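Local structure of phosphoinositol-specific phospholipase C (Pseudomonas sp., 5FYP) at residues G234-N239 against Y255-R260. The protein probably cleaves phosphoinositides in a calcium-dependent manner, as a bacterial phospholipase C. Numbering follows the deposited sequence.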
loop_
_atom_site.group_PDB
_atom_site.type_symbol
_atom_site.label_atom_id
_atom_site.label_comp_id
_atom_site.label_asym_id
_atom_site.label_seq_id
_atom_site.Cartn_x
_atom_site.Cartn_y
_atom_site.Cartn_z
ATOM N N GLY A 234 -8.124 9.905 -12.313
ATOM C CA GLY A 234 -8.562 8.739 -13.070
ATOM C C GLY A 234 -7.786 7.460 -12.791
ATOM O O GLY A 234 -8.290 6.385 -13.066
ATOM N N TYR A 235 -6.572 7.575 -12.219
ATOM C CA TYR A 235 -5.754 6.417 -11.867
ATOM C C TYR A 235 -6.082 5.837 -10.505
ATOM O O TYR A 235 -5.485 4.853 -10.100
ATOM C CB TYR A 235 -4.259 6.776 -11.938
ATOM C CG TYR A 235 -3.753 7.083 -13.327
ATOM C CD1 TYR A 235 -3.276 6.065 -14.161
ATOM C CD2 TYR A 235 -3.805 8.350 -13.838
ATOM C CE1 TYR A 235 -2.838 6.340 -15.447
ATOM C CE2 TYR A 235 -3.375 8.635 -15.135
ATOM C CZ TYR A 235 -2.908 7.619 -15.942
ATOM O OH TYR A 235 -2.503 7.846 -17.227
ATOM N N VAL A 236 -6.987 6.465 -9.754
ATOM C CA VAL A 236 -7.203 6.068 -8.363
ATOM C C VAL A 236 -7.990 4.759 -8.253
ATOM O O VAL A 236 -9.161 4.700 -8.618
ATOM C CB VAL A 236 -7.917 7.210 -7.612
ATOM C CG1 VAL A 236 -8.389 6.796 -6.243
ATOM C CG2 VAL A 236 -6.998 8.427 -7.519
ATOM N N ALA A 237 -7.328 3.773 -7.650
ATOM C CA ALA A 237 -7.893 2.452 -7.423
ATOM C C ALA A 237 -7.846 2.051 -5.952
ATOM O O ALA A 237 -8.170 0.917 -5.586
ATOM C CB ALA A 237 -7.157 1.410 -8.253
ATOM N N MET A 238 -7.447 3.005 -5.093
ATOM C CA MET A 238 -7.241 2.795 -3.671
ATOM C C MET A 238 -7.529 4.106 -2.958
ATOM O O MET A 238 -7.359 5.175 -3.551
ATOM C CB MET A 238 -5.808 2.369 -3.365
ATOM C CG MET A 238 -5.439 1.032 -3.982
ATOM S SD MET A 238 -4.030 0.349 -3.079
ATOM C CE MET A 238 -3.796 -1.230 -3.897
ATOM N N ASN A 239 -7.966 4.013 -1.705
ATOM C CA ASN A 239 -8.284 5.206 -0.918
ATOM C C ASN A 239 -7.790 5.023 0.509
ATOM O O ASN A 239 -7.885 3.949 1.079
ATOM C CB ASN A 239 -9.783 5.491 -0.936
ATOM C CG ASN A 239 -10.243 5.962 -2.306
ATOM O OD1 ASN A 239 -10.662 5.154 -3.163
ATOM N ND2 ASN A 239 -10.140 7.256 -2.536
ATOM N N TYR A 255 -16.958 1.059 -5.093
ATOM C CA TYR A 255 -16.185 1.372 -6.298
ATOM C C TYR A 255 -15.080 0.372 -6.605
ATOM O O TYR A 255 -14.321 0.586 -7.560
ATOM C CB TYR A 255 -15.606 2.811 -6.235
ATOM C CG TYR A 255 -16.515 3.822 -6.890
ATOM C CD1 TYR A 255 -17.664 4.295 -6.254
ATOM C CD2 TYR A 255 -16.256 4.254 -8.189
ATOM C CE1 TYR A 255 -18.498 5.185 -6.929
ATOM C CE2 TYR A 255 -17.069 5.132 -8.842
ATOM C CZ TYR A 255 -18.216 5.579 -8.223
ATOM O OH TYR A 255 -19.019 6.438 -8.938
ATOM N N SER A 256 -14.986 -0.724 -5.832
ATOM C CA SER A 256 -13.874 -1.690 -6.006
ATOM C C SER A 256 -12.526 -0.997 -5.920
ATOM O O SER A 256 -11.577 -1.358 -6.615
ATOM C CB SER A 256 -14.003 -2.518 -7.265
ATOM O OG SER A 256 -15.205 -3.277 -7.169
ATOM N N HIS A 257 -12.434 0.007 -5.022
ATOM C CA HIS A 257 -11.125 0.556 -4.653
ATOM C C HIS A 257 -10.692 -0.064 -3.334
ATOM O O HIS A 257 -11.505 -0.260 -2.440
ATOM C CB HIS A 257 -11.197 2.073 -4.440
ATOM C CG HIS A 257 -11.530 2.873 -5.666
ATOM N ND1 HIS A 257 -11.472 4.237 -5.631
ATOM C CD2 HIS A 257 -11.937 2.551 -6.902
ATOM C CE1 HIS A 257 -11.838 4.724 -6.803
ATOM N NE2 HIS A 257 -12.146 3.724 -7.588
ATOM N N ILE A 258 -9.393 -0.319 -3.166
ATOM C CA ILE A 258 -8.906 -0.899 -1.915
ATOM C C ILE A 258 -8.803 0.190 -0.868
ATOM O O ILE A 258 -7.962 1.117 -0.977
ATOM C CB ILE A 258 -7.569 -1.618 -2.092
ATOM C CG1 ILE A 258 -7.615 -2.633 -3.225
ATOM C CG2 ILE A 258 -7.133 -2.260 -0.788
ATOM C CD1 ILE A 258 -8.689 -3.683 -3.109
ATOM N N GLY A 259 -9.644 0.102 0.164
ATOM C CA GLY A 259 -9.665 1.083 1.251
ATOM C C GLY A 259 -8.804 0.668 2.400
ATOM O O GLY A 259 -8.875 -0.481 2.842
ATOM N N ARG A 260 -8.041 1.627 2.923
ATOM C CA ARG A 260 -7.235 1.431 4.135
ATOM C C ARG A 260 -7.676 2.452 5.168
ATOM O O ARG A 260 -7.849 3.633 4.848
ATOM C CB ARG A 260 -5.757 1.589 3.847
ATOM C CG ARG A 260 -4.862 1.362 5.057
ATOM C CD ARG A 260 -3.419 1.088 4.630
ATOM N NE ARG A 260 -2.474 0.903 5.730
ATOM C CZ ARG A 260 -1.943 1.888 6.403
ATOM N NH1 ARG A 260 -2.323 3.141 6.183
ATOM N NH2 ARG A 260 -1.039 1.607 7.343
#
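Two neighbouring parallel strands of a beta-alpha-beta unit in the TIM-barrel-type fold meet here, Met238 beside Ile258 and Asn239 beside Gly259. Helix 249-254 lies in the connection between them. The backbone ladder runs from Ile258 N to Ala237 O, from Asn239 N to Ile258 O and from Arg260 N to Asn239 O, each 3.0 Å long. On one face of the sheet Met238 and Ile258 lie side by side, with Met238 CG 3.9 Å from Ile258 CB. On the face that carries Asn239, His257, just before the second strand, donates from ND1 to Asn239 OD1 at 2.8 Å. His257 CG lies anti to the carbonyl carbon (chi1 -65°). The amide and ring planes are only 6° apart, and the acceptor lies in the ring plane. His257 NE2 is hydrogen-bonded to Gln166 O, so both ring nitrogens are held. Asn239 ND2 is hydrogen-bonded to Thr215 OG1 and Asp220 O. Over one face of the His257 ring, Ala237 CA makes a CH-pi contact, 4.2 Å from the centroid. Replacing His257 with an alanine would probably leave Asn239 OD1 and Gln166 O without this donor and open a gap beside Ala237. Further along, Arg260 NH2 forms a salt bridge with OE1 of Glu48, a calcium ligand.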